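Uncharacterized protein (Pyrococcus horikoshii, PDB 1ZJJ) probably acts as a magnesium-dependent phosphatase of the haloacid dehalogenase superfamily, although its natural substrate is not established. Local coordinates at residues V2-D7 with W206-R211; P83-V88 with G104-D109; S115-K120 with I142-T147; G223-M228 with K245-L250. One frame throughout, in Å; residues are numbered along the deposited sequence.

Contact 1 of 4, residues V2-D7 with W206-R211; sequences VAIIFD and WMVGDR. With MG (magnesium ion), chain D.
The magnesium ion takes one oxygen from each of two aspartates at neighbouring strand ends: Asp7 OD2 lies 2.2 Å from MG and Asp210 OD1 2.3 Å. Those two oxygens stand 3.0 Å apart, a separation that the shared cation probably makes tolerable, and the carboxylate planes are turned 22° from each other. Waters 1, 2 and 3 and the backbone O of Asp9 complete six ligands. Water 1 also donates to Asp7 OD1, which forms a salt bridge with Lys187; water 2 donates to Asp210 OD2, which also accepts from Val233 N. Asp7 presents its carboxylate with CG anti to the backbone N (chi1 164°), whereas Asp210 uses the crowded position between N and carbonyl carbon. Asp7 and Asp9 fit the DxD motif of the HAD fold, whose central parallel sheet carries the acidic residues at the C-terminal ends of its strands. Strands 2-6 and 206-209 pair here in parallel, and the bond from Asp7 N to Val208 O, 2.9 Å and nearly straight at 170°, fixes the backbone entering the site. Farther back, Phe6 CD2 meets Val208 CB at 3.8 Å, and on the other sheet face Ile5 CG2 rests against Met207 SD. At the far end Val2 CG1 sits over one face of the Trp206 indole, a CH-pi contact 3.5 Å from the five-membered ring centroid, while Ile4 CD1 approaches Trp206 CE3 at 3.9 Å.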
# COMPACT_ATOMS: atom_id res chain seq x y z
N VAL B 2 -14.11 -24.31 -29.34
CA VAL B 2 -13.57 -23.10 -28.74
C VAL B 2 -14.60 -22.26 -27.97
O VAL B 2 -15.74 -22.11 -28.39
CB VAL B 2 -12.95 -22.21 -29.83
CG1 VAL B 2 -12.48 -20.87 -29.24
CG2 VAL B 2 -11.78 -22.92 -30.48
N ALA B 3 -14.14 -21.71 -26.84
CA ALA B 3 -14.93 -20.84 -25.99
C ALA B 3 -14.08 -19.58 -25.86
O ALA B 3 -12.87 -19.66 -25.65
CB ALA B 3 -15.18 -21.48 -24.61
N ILE B 4 -14.70 -18.41 -26.00
CA ILE B 4 -13.93 -17.18 -25.93
C ILE B 4 -14.26 -16.37 -24.69
O ILE B 4 -15.42 -16.09 -24.39
CB ILE B 4 -14.17 -16.32 -27.21
CG1 ILE B 4 -13.93 -17.18 -28.46
CG2 ILE B 4 -13.22 -15.12 -27.21
CD1 ILE B 4 -14.24 -16.47 -29.78
N ILE B 5 -13.21 -16.00 -23.96
CA ILE B 5 -13.35 -15.21 -22.74
C ILE B 5 -12.91 -13.77 -23.05
O ILE B 5 -11.81 -13.55 -23.56
CB ILE B 5 -12.46 -15.79 -21.62
CG1 ILE B 5 -12.66 -17.31 -21.52
CG2 ILE B 5 -12.77 -15.11 -20.29
CD1 ILE B 5 -14.09 -17.73 -21.26
N PHE B 6 -13.76 -12.79 -22.73
CA PHE B 6 -13.43 -11.39 -22.99
C PHE B 6 -13.29 -10.53 -21.74
O PHE B 6 -14.14 -10.56 -20.85
CB PHE B 6 -14.51 -10.68 -23.82
CG PHE B 6 -14.76 -11.29 -25.17
CD1 PHE B 6 -15.60 -12.38 -25.31
CD2 PHE B 6 -14.18 -10.73 -26.32
CE1 PHE B 6 -15.88 -12.91 -26.57
CE2 PHE B 6 -14.45 -11.26 -27.58
CZ PHE B 6 -15.30 -12.35 -27.70
N ASP B 7 -12.23 -9.74 -21.71
CA ASP B 7 -12.05 -8.78 -20.63
C ASP B 7 -13.06 -7.73 -21.07
O ASP B 7 -13.50 -7.75 -22.22
CB ASP B 7 -10.65 -8.17 -20.66
CG ASP B 7 -10.55 -6.92 -19.82
OD1 ASP B 7 -10.68 -7.01 -18.58
OD2 ASP B 7 -10.36 -5.85 -20.41
N TRP B 206 -9.92 -19.24 -25.32
CA TRP B 206 -9.27 -18.07 -25.90
C TRP B 206 -9.51 -16.91 -24.93
O TRP B 206 -10.61 -16.78 -24.38
CB TRP B 206 -9.88 -17.68 -27.24
CG TRP B 206 -9.55 -18.58 -28.40
CD1 TRP B 206 -8.94 -19.80 -28.35
CD2 TRP B 206 -9.89 -18.35 -29.77
NE1 TRP B 206 -8.87 -20.35 -29.61
CE2 TRP B 206 -9.45 -19.48 -30.50
CE3 TRP B 206 -10.52 -17.30 -30.45
CZ2 TRP B 206 -9.62 -19.58 -31.89
CZ3 TRP B 206 -10.69 -17.40 -31.83
CH2 TRP B 206 -10.24 -18.54 -32.53
N MET B 207 -8.50 -16.08 -24.72
CA MET B 207 -8.61 -14.93 -23.82
C MET B 207 -8.37 -13.66 -24.64
O MET B 207 -7.35 -13.53 -25.31
CB MET B 207 -7.57 -15.01 -22.71
CG MET B 207 -7.60 -13.86 -21.72
SD MET B 207 -9.10 -13.85 -20.72
CE MET B 207 -9.43 -12.07 -20.60
N VAL B 208 -9.32 -12.74 -24.59
CA VAL B 208 -9.19 -11.49 -25.33
C VAL B 208 -9.13 -10.33 -24.34
O VAL B 208 -10.08 -10.10 -23.58
CB VAL B 208 -10.40 -11.28 -26.27
CG1 VAL B 208 -10.25 -9.97 -27.01
CG2 VAL B 208 -10.53 -12.45 -27.24
N GLY B 209 -8.02 -9.60 -24.35
CA GLY B 209 -7.88 -8.48 -23.42
C GLY B 209 -7.04 -7.33 -23.95
O GLY B 209 -6.50 -7.40 -25.06
N ASP B 210 -6.93 -6.27 -23.16
CA ASP B 210 -6.14 -5.10 -23.55
C ASP B 210 -4.98 -4.84 -22.60
O ASP B 210 -4.20 -3.92 -22.84
CB ASP B 210 -7.03 -3.85 -23.61
CG ASP B 210 -7.51 -3.43 -22.25
OD1 ASP B 210 -8.13 -4.29 -21.59
OD2 ASP B 210 -7.28 -2.27 -21.84
N ARG B 211 -4.88 -5.62 -21.53
CA ARG B 211 -3.79 -5.46 -20.57
C ARG B 211 -2.84 -6.65 -20.60
O ARG B 211 -3.25 -7.80 -20.47
CB ARG B 211 -4.33 -5.27 -19.15
CG ARG B 211 -4.94 -3.90 -18.87
CD ARG B 211 -5.49 -3.81 -17.43
NE ARG B 211 -6.30 -2.61 -17.24
CZ ARG B 211 -5.83 -1.45 -16.78
NH1 ARG B 211 -4.56 -1.32 -16.43
NH2 ARG B 211 -6.65 -0.41 -16.67
MG MG D . -9.33 -4.09 -19.69
O HOH W 1 -10.35 -3.91 -17.92
O HOH W 2 -8.21 -2.29 -19.31
O HOH W 3 -7.91 -5.37 -18.70

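Contact 2 of 4, residues P83-V88 with G104-D109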
# COMPACT_ATOMS: atom_id res chain seq x y z
N PRO B 83 -16.00 -22.15 6.24
CA PRO B 83 -16.90 -21.06 6.60
C PRO B 83 -16.51 -20.36 7.90
O PRO B 83 -16.23 -21.02 8.91
CB PRO B 83 -18.26 -21.74 6.67
CG PRO B 83 -18.14 -22.82 5.64
CD PRO B 83 -16.77 -23.38 5.95
N GLY B 84 -16.51 -19.04 7.87
CA GLY B 84 -16.15 -18.25 9.03
C GLY B 84 -16.55 -16.81 8.76
O GLY B 84 -16.83 -16.45 7.61
N LYS B 85 -16.58 -15.97 9.79
CA LYS B 85 -16.96 -14.58 9.60
C LYS B 85 -15.97 -13.82 8.73
O LYS B 85 -14.77 -14.03 8.79
CB LYS B 85 -17.16 -13.89 10.94
CG LYS B 85 -18.36 -14.42 11.67
CD LYS B 85 -18.24 -14.12 13.14
CE LYS B 85 -19.34 -13.20 13.62
NZ LYS B 85 -19.24 -13.00 15.08
N ILE B 86 -16.53 -12.93 7.90
CA ILE B 86 -15.77 -12.14 6.95
C ILE B 86 -15.76 -10.64 7.24
O ILE B 86 -16.78 -10.05 7.63
CB ILE B 86 -16.37 -12.31 5.51
CG1 ILE B 86 -16.53 -13.80 5.20
CG2 ILE B 86 -15.47 -11.61 4.46
CD1 ILE B 86 -17.42 -14.11 4.00
N PHE B 87 -14.60 -10.03 7.03
CA PHE B 87 -14.48 -8.58 7.17
C PHE B 87 -14.18 -8.15 5.74
O PHE B 87 -13.25 -8.66 5.11
CB PHE B 87 -13.32 -8.19 8.07
CG PHE B 87 -13.16 -6.70 8.21
CD1 PHE B 87 -14.13 -5.94 8.86
CD2 PHE B 87 -12.06 -6.05 7.65
CE1 PHE B 87 -14.01 -4.55 8.96
CE2 PHE B 87 -11.93 -4.67 7.74
CZ PHE B 87 -12.91 -3.91 8.39
N VAL B 88 -14.96 -7.21 5.21
CA VAL B 88 -14.76 -6.77 3.84
C VAL B 88 -14.33 -5.33 3.64
O VAL B 88 -14.81 -4.42 4.30
CB VAL B 88 -16.06 -6.96 3.03
CG1 VAL B 88 -15.85 -6.49 1.59
CG2 VAL B 88 -16.49 -8.42 3.07
N GLY B 104 -21.61 -14.73 7.27
CA GLY B 104 -21.70 -13.69 8.27
C GLY B 104 -20.60 -12.66 8.10
O GLY B 104 -19.41 -13.00 8.07
N ILE B 105 -21.00 -11.39 8.01
CA ILE B 105 -20.04 -10.30 7.84
C ILE B 105 -19.90 -9.45 9.10
O ILE B 105 -20.89 -9.04 9.69
CB ILE B 105 -20.46 -9.36 6.70
CG1 ILE B 105 -20.39 -10.10 5.36
CG2 ILE B 105 -19.58 -8.11 6.69
CD1 ILE B 105 -20.89 -9.29 4.18
N VAL B 106 -18.66 -9.20 9.50
CA VAL B 106 -18.40 -8.35 10.66
C VAL B 106 -18.33 -6.93 10.11
O VAL B 106 -17.46 -6.61 9.30
CB VAL B 106 -17.04 -8.70 11.33
CG1 VAL B 106 -16.76 -7.71 12.47
CG2 VAL B 106 -17.08 -10.12 11.86
N THR B 107 -19.25 -6.07 10.55
CA THR B 107 -19.29 -4.69 10.09
C THR B 107 -18.22 -3.84 10.77
O THR B 107 -17.60 -4.27 11.74
CB THR B 107 -20.64 -4.04 10.38
OG1 THR B 107 -20.78 -3.85 11.79
CG2 THR B 107 -21.78 -4.91 9.86
N LEU B 108 -18.01 -2.64 10.24
CA LEU B 108 -17.03 -1.73 10.82
C LEU B 108 -17.39 -1.42 12.26
O LEU B 108 -16.52 -1.34 13.12
CB LEU B 108 -16.98 -0.41 10.04
CG LEU B 108 -15.67 -0.08 9.31
CD1 LEU B 108 -15.78 1.32 8.71
CD2 LEU B 108 -14.50 -0.15 10.27
N ASP B 109 -18.68 -1.24 12.51
CA ASP B 109 -19.13 -0.91 13.86
C ASP B 109 -18.86 -2.05 14.84
O ASP B 109 -18.39 -1.82 15.95
CB ASP B 109 -20.62 -0.57 13.86
CG ASP B 109 -20.94 0.57 14.79
OD1 ASP B 109 -20.46 1.70 14.52
OD2 ASP B 109 -21.65 0.36 15.80
O HOH W 4 -16.79 -5.69 6.82
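Ile86 uses both polar backbone atoms across this contact, and its carbonyl O is the more closely held: one hydrogen bond, from Val106 N at 2.8 Å, arrives in the carbonyl plane, and a CA-H...O contact from Ile105 CA at 3.3 Å adds a second approach. Its N-H in turn donates to Gly104 O over 2.9 Å, nearly straight at 167°. The two bonds flank Ile105, giving a single bridge whose partners Ile86 and Ile105 have CA atoms 4.7 Å apart. Beyond it the chains separate, and water 4 spans the gap by donating to Val106 O and accepting from Val88 N. The Phe87 ring, with CG anti to the backbone N (chi1 179°), turns its edge to segment 104-109: CD1 lies 3.4 Å from Val106 O, near the ring plane, and CZ looks toward Leu108 CD2 at a loose 4.5 Å. Val106 sets its CB toward segment 83-88, and CG2 touches Lys85 CB at 3.9 Å. Gly104 has a positive phi of 98°, where a side chain would collide with the carbonyl O before it. Helix 92-101 packs on Ile86 and Val88, and Tyr137 and Ala138 of helix 132-143 pack on Phe87. The contact closes a beta-alpha-beta-like unit: the chain leaves strand 86-89, runs through helix 92-101 and returns in a roughly parallel extended segment beside this outermost strand of the four-stranded sheet.

Contact 3 of 4, residues S115-K120 with I142-T147; sequences SWKEVK and IRNGAT
Asn144 sets CG anti to its backbone N (chi1 -170°), which sends the amide toward segment 115-120, while Lys117 bends at chi2 (-54°) so that a chain leaving CA away from Asn144 curls back over it. The two side chains cross at about a right angle, and Lys117 NZ donates to Asn144 OD1 at 2.7 Å. The ammonium approaches from above the carbonyl plane, 36° out of it, so this short bond does not follow a lone pair. Lys117 CD meanwhile lies 3.4 Å from Asn144 ND2, bringing the aliphatic part of the lysine against the amide. Two waters take up the amide N-H side: water 6 accepts from both ND2 and Lys117 NZ, and water 5 accepts from ND2 while donating to Trp116 O and Val119 O. Asn144 is thereby tied to the 3-10 turn 116-118 by one direct bond and two water bridges. Asn144 CB also faces the edge of the Trp116 ring, 4.3 Å from CZ3. Directly after Asn144, Gly145 takes positive phi as the C-prime residue of the Schellman motif ending helix 132-143. Farther along, the backbones meet directly, Thr147 N donating to Lys120 O at 2.9 Å, and Val119 CG1 meets Ala146 CB at 4.0 Å. Thr147 OG1 is bonded to His121, and Trp116 NE1 to Glu161 of the second subunit. The contact therefore fastens the C-terminal end of helix 132-143 to the turn after helix 108-115, just where strands 121-124 and 147-150 begin side by side in the four-stranded sheet.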
# COMPACT_ATOMS: atom_id res chain seq x y z
N SER B 115 -14.93 -6.94 17.51
CA SER B 115 -15.27 -8.14 16.75
C SER B 115 -14.26 -8.54 15.68
O SER B 115 -14.38 -9.62 15.09
CB SER B 115 -16.65 -7.99 16.11
OG SER B 115 -17.66 -7.87 17.09
N TRP B 116 -13.28 -7.69 15.41
CA TRP B 116 -12.26 -8.03 14.42
C TRP B 116 -11.55 -9.29 14.90
O TRP B 116 -11.01 -10.07 14.10
CB TRP B 116 -11.24 -6.91 14.28
CG TRP B 116 -10.59 -6.50 15.57
CD1 TRP B 116 -11.00 -5.49 16.40
CD2 TRP B 116 -9.43 -7.08 16.17
NE1 TRP B 116 -10.14 -5.41 17.48
CE2 TRP B 116 -9.17 -6.38 17.36
CE3 TRP B 116 -8.57 -8.14 15.81
CZ2 TRP B 116 -8.10 -6.68 18.19
CZ3 TRP B 116 -7.50 -8.45 16.64
CH2 TRP B 116 -7.28 -7.71 17.82
N LYS B 117 -11.57 -9.48 16.22
CA LYS B 117 -10.95 -10.62 16.90
C LYS B 117 -11.59 -11.93 16.47
O LYS B 117 -10.96 -12.98 16.52
CB LYS B 117 -11.10 -10.45 18.42
CG LYS B 117 -9.80 -10.59 19.22
CD LYS B 117 -9.09 -11.89 18.92
CE LYS B 117 -7.99 -12.10 19.93
NZ LYS B 117 -6.93 -12.98 19.43
N GLU B 118 -12.85 -11.88 16.06
CA GLU B 118 -13.55 -13.09 15.63
C GLU B 118 -13.57 -13.32 14.11
O GLU B 118 -14.13 -14.31 13.63
CB GLU B 118 -14.99 -13.10 16.17
CG GLU B 118 -15.10 -13.28 17.68
CD GLU B 118 -14.70 -12.04 18.48
OE1 GLU B 118 -15.35 -10.99 18.34
OE2 GLU B 118 -13.73 -12.11 19.25
N VAL B 119 -12.96 -12.41 13.36
CA VAL B 119 -12.92 -12.53 11.91
C VAL B 119 -12.04 -13.69 11.45
O VAL B 119 -10.91 -13.83 11.91
CB VAL B 119 -12.37 -11.23 11.26
CG1 VAL B 119 -12.07 -11.47 9.77
CG2 VAL B 119 -13.38 -10.11 11.42
N LYS B 120 -12.55 -14.52 10.54
CA LYS B 120 -11.80 -15.66 10.03
C LYS B 120 -11.24 -15.41 8.62
O LYS B 120 -10.25 -16.03 8.22
CB LYS B 120 -12.68 -16.92 10.02
CG LYS B 120 -13.10 -17.41 11.40
CD LYS B 120 -11.89 -17.84 12.22
CE LYS B 120 -12.29 -18.28 13.62
NZ LYS B 120 -13.03 -19.58 13.63
N ILE B 142 -6.03 -10.07 10.07
CA ILE B 142 -5.09 -10.93 9.34
C ILE B 142 -3.95 -11.38 10.25
O ILE B 142 -3.49 -12.53 10.17
CB ILE B 142 -4.51 -10.21 8.11
CG1 ILE B 142 -5.61 -9.98 7.08
CG2 ILE B 142 -3.35 -11.02 7.53
CD1 ILE B 142 -5.19 -9.06 5.93
N ARG B 143 -3.48 -10.48 11.12
CA ARG B 143 -2.41 -10.80 12.06
C ARG B 143 -2.89 -11.78 13.12
O ARG B 143 -2.10 -12.47 13.77
CB ARG B 143 -1.90 -9.53 12.75
CG ARG B 143 -0.66 -9.02 12.10
CD ARG B 143 -0.31 -7.64 12.54
NE ARG B 143 0.79 -7.17 11.72
CZ ARG B 143 2.04 -7.61 11.83
NH1 ARG B 143 2.35 -8.54 12.72
NH2 ARG B 143 2.97 -7.13 11.02
N ASN B 144 -4.20 -11.83 13.30
CA ASN B 144 -4.80 -12.74 14.28
C ASN B 144 -5.09 -14.11 13.65
O ASN B 144 -5.71 -14.98 14.28
CB ASN B 144 -6.08 -12.14 14.84
CG ASN B 144 -6.60 -12.92 16.03
OD1 ASN B 144 -5.86 -13.23 16.96
ND2 ASN B 144 -7.90 -13.21 16.02
N GLY B 145 -4.66 -14.28 12.41
CA GLY B 145 -4.86 -15.54 11.72
C GLY B 145 -5.93 -15.56 10.63
O GLY B 145 -6.16 -16.59 10.02
N ALA B 146 -6.59 -14.43 10.40
CA ALA B 146 -7.62 -14.38 9.37
C ALA B 146 -7.01 -14.52 7.99
O ALA B 146 -5.91 -14.03 7.74
CB ALA B 146 -8.38 -13.07 9.45
N THR B 147 -7.72 -15.19 7.09
CA THR B 147 -7.25 -15.36 5.72
C THR B 147 -7.14 -13.97 5.08
O THR B 147 -7.96 -13.10 5.33
CB THR B 147 -8.22 -16.22 4.89
OG1 THR B 147 -8.62 -17.38 5.64
CG2 THR B 147 -7.56 -16.67 3.60
O HOH W 5 -9.37 -12.12 13.81
O HOH W 6 -8.38 -15.17 18.02

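Contact 4 of 4, residues G223-M228 with K245-L250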
# COMPACT_ATOMS: atom_id res chain seq x y z
N GLY B 223 -2.43 -21.53 -20.57
CA GLY B 223 -2.58 -22.10 -21.90
C GLY B 223 -3.78 -21.70 -22.73
O GLY B 223 -4.32 -22.51 -23.49
N MET B 224 -4.21 -20.45 -22.59
CA MET B 224 -5.33 -19.95 -23.36
C MET B 224 -4.72 -19.16 -24.51
O MET B 224 -3.66 -18.56 -24.34
CB MET B 224 -6.18 -18.99 -22.53
CG MET B 224 -6.69 -19.55 -21.23
SD MET B 224 -7.32 -18.22 -20.21
CE MET B 224 -8.92 -17.89 -20.99
N LYS B 225 -5.36 -19.17 -25.67
CA LYS B 225 -4.83 -18.39 -26.79
C LYS B 225 -4.85 -16.94 -26.32
O LYS B 225 -5.89 -16.43 -25.90
CB LYS B 225 -5.71 -18.55 -28.03
CG LYS B 225 -5.23 -17.74 -29.23
CD LYS B 225 -6.19 -17.85 -30.41
CE LYS B 225 -6.15 -19.23 -31.04
NZ LYS B 225 -4.82 -19.48 -31.68
N ALA B 226 -3.69 -16.29 -26.38
CA ALA B 226 -3.56 -14.90 -25.93
C ALA B 226 -3.81 -13.88 -27.04
O ALA B 226 -2.94 -13.60 -27.86
CB ALA B 226 -2.17 -14.69 -25.31
N ILE B 227 -5.02 -13.31 -27.04
CA ILE B 227 -5.39 -12.33 -28.04
C ILE B 227 -5.48 -10.94 -27.44
O ILE B 227 -6.25 -10.70 -26.51
CB ILE B 227 -6.76 -12.66 -28.67
CG1 ILE B 227 -6.77 -14.10 -29.17
CG2 ILE B 227 -7.05 -11.68 -29.81
CD1 ILE B 227 -8.14 -14.58 -29.64
N MET B 228 -4.69 -10.01 -27.97
CA MET B 228 -4.72 -8.65 -27.47
C MET B 228 -5.34 -7.72 -28.49
O MET B 228 -5.09 -7.85 -29.70
CB MET B 228 -3.31 -8.17 -27.12
CG MET B 228 -3.29 -6.82 -26.42
SD MET B 228 -1.63 -6.24 -25.97
CE MET B 228 -1.38 -4.95 -27.16
N LYS B 245 3.65 -12.31 -24.06
CA LYS B 245 3.51 -12.15 -25.51
C LYS B 245 2.19 -12.68 -26.08
O LYS B 245 1.87 -13.85 -25.97
CB LYS B 245 4.68 -12.83 -26.23
CG LYS B 245 5.91 -11.97 -26.43
CD LYS B 245 6.41 -11.40 -25.12
CE LYS B 245 7.91 -11.12 -25.19
NZ LYS B 245 8.26 -9.69 -25.26
N PRO B 246 1.41 -11.80 -26.73
CA PRO B 246 0.13 -12.21 -27.31
C PRO B 246 0.37 -13.17 -28.47
O PRO B 246 1.36 -13.03 -29.19
CB PRO B 246 -0.48 -10.89 -27.79
CG PRO B 246 0.14 -9.86 -26.93
CD PRO B 246 1.59 -10.34 -26.83
N ASP B 247 -0.54 -14.12 -28.66
CA ASP B 247 -0.44 -15.07 -29.75
C ASP B 247 -1.01 -14.40 -30.99
O ASP B 247 -0.68 -14.76 -32.12
CB ASP B 247 -1.26 -16.33 -29.46
CG ASP B 247 -0.72 -17.11 -28.29
OD1 ASP B 247 0.50 -17.36 -28.27
OD2 ASP B 247 -1.52 -17.47 -27.40
N LEU B 248 -1.87 -13.41 -30.77
CA LEU B 248 -2.51 -12.70 -31.86
C LEU B 248 -2.86 -11.28 -31.41
O LEU B 248 -3.27 -11.07 -30.27
CB LEU B 248 -3.78 -13.43 -32.28
CG LEU B 248 -4.67 -12.82 -33.37
CD1 LEU B 248 -4.04 -13.01 -34.74
CD2 LEU B 248 -6.04 -13.49 -33.33
N VAL B 249 -2.68 -10.32 -32.31
CA VAL B 249 -2.99 -8.93 -32.02
C VAL B 249 -4.02 -8.46 -33.05
O VAL B 249 -3.83 -8.63 -34.25
CB VAL B 249 -1.75 -8.02 -32.11
CG1 VAL B 249 -2.12 -6.59 -31.77
CG2 VAL B 249 -0.66 -8.52 -31.18
N LEU B 250 -5.11 -7.87 -32.57
CA LEU B 250 -6.16 -7.38 -33.45
C LEU B 250 -6.50 -5.94 -33.12
O LEU B 250 -6.31 -5.49 -31.99
CB LEU B 250 -7.42 -8.24 -33.32
CG LEU B 250 -7.37 -9.73 -33.65
CD1 LEU B 250 -8.72 -10.36 -33.30
CD2 LEU B 250 -7.04 -9.94 -35.12
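Strands 225-228 and 248-250 run parallel with axes 4.8 Å apart and inclined by 26°, bridging Ile227 to Leu248 and Met228 to Val249, with Met228 N donating to Leu248 O and Leu250 N to Met228 O, both at 2.9 Å and nearly along the C=O axes. The side chain of Asp247, with CG anti to the carbonyl carbon, folds back so that OD2 takes the N-H of Ala226 at 2.7 Å; the bond is almost straight at 177° and reaches OD2 from above the carboxylate plane. At the start of strand 248-250, Asp247 N and Leu248 N both donate to Ala226 O, the first at 2.6 Å with a bent N-H...O angle of 139°, the second at 3.1 Å. Ala226 is thus held at both N and O by Asp247. Among the apolar groups, Pro246 and Met228 lie side by side, with CG of the proline ring 3.8 Å from Met228 CB. Ile227 CG2, anti to its backbone N, forms a branch that Leu248 CD2 and Leu250 CD1 each approach at 4.1 Å. Those three side chains occupy the face that helix 256-261 covers through Leu256 and Tyr259. Pro246 and Val249 instead pack against helix 236-240, the helix of the right-handed beta-alpha-beta crossover joining these strands. Strand 204-209 flanks strand 225-229 on its other side, leaving 248-250 as an outermost strand of the six-stranded parallel sheet.

Contacts 1 and 4 share the six-stranded sheet, their centres about 8 Å apart: Met207 N lies 2.9 Å from Lys225 O, and Met207 O is equally far from Ile227 N, both probable hydrogen bonds. Contact 1 supplies two of the magnesium ligands, whereas contact 4 comes near the metal only through the side chain of Met228, about 9 Å from it. Contacts 2 and 3 form a second pair with centres about 9 Å apart, joined by a probable bond from Lys120 N to Lys85 O and by Val106 packing on Val119. Between contacts 1 and 2 the centres are about 34 Å apart, placing the second pair across the chain's centre from the metal site.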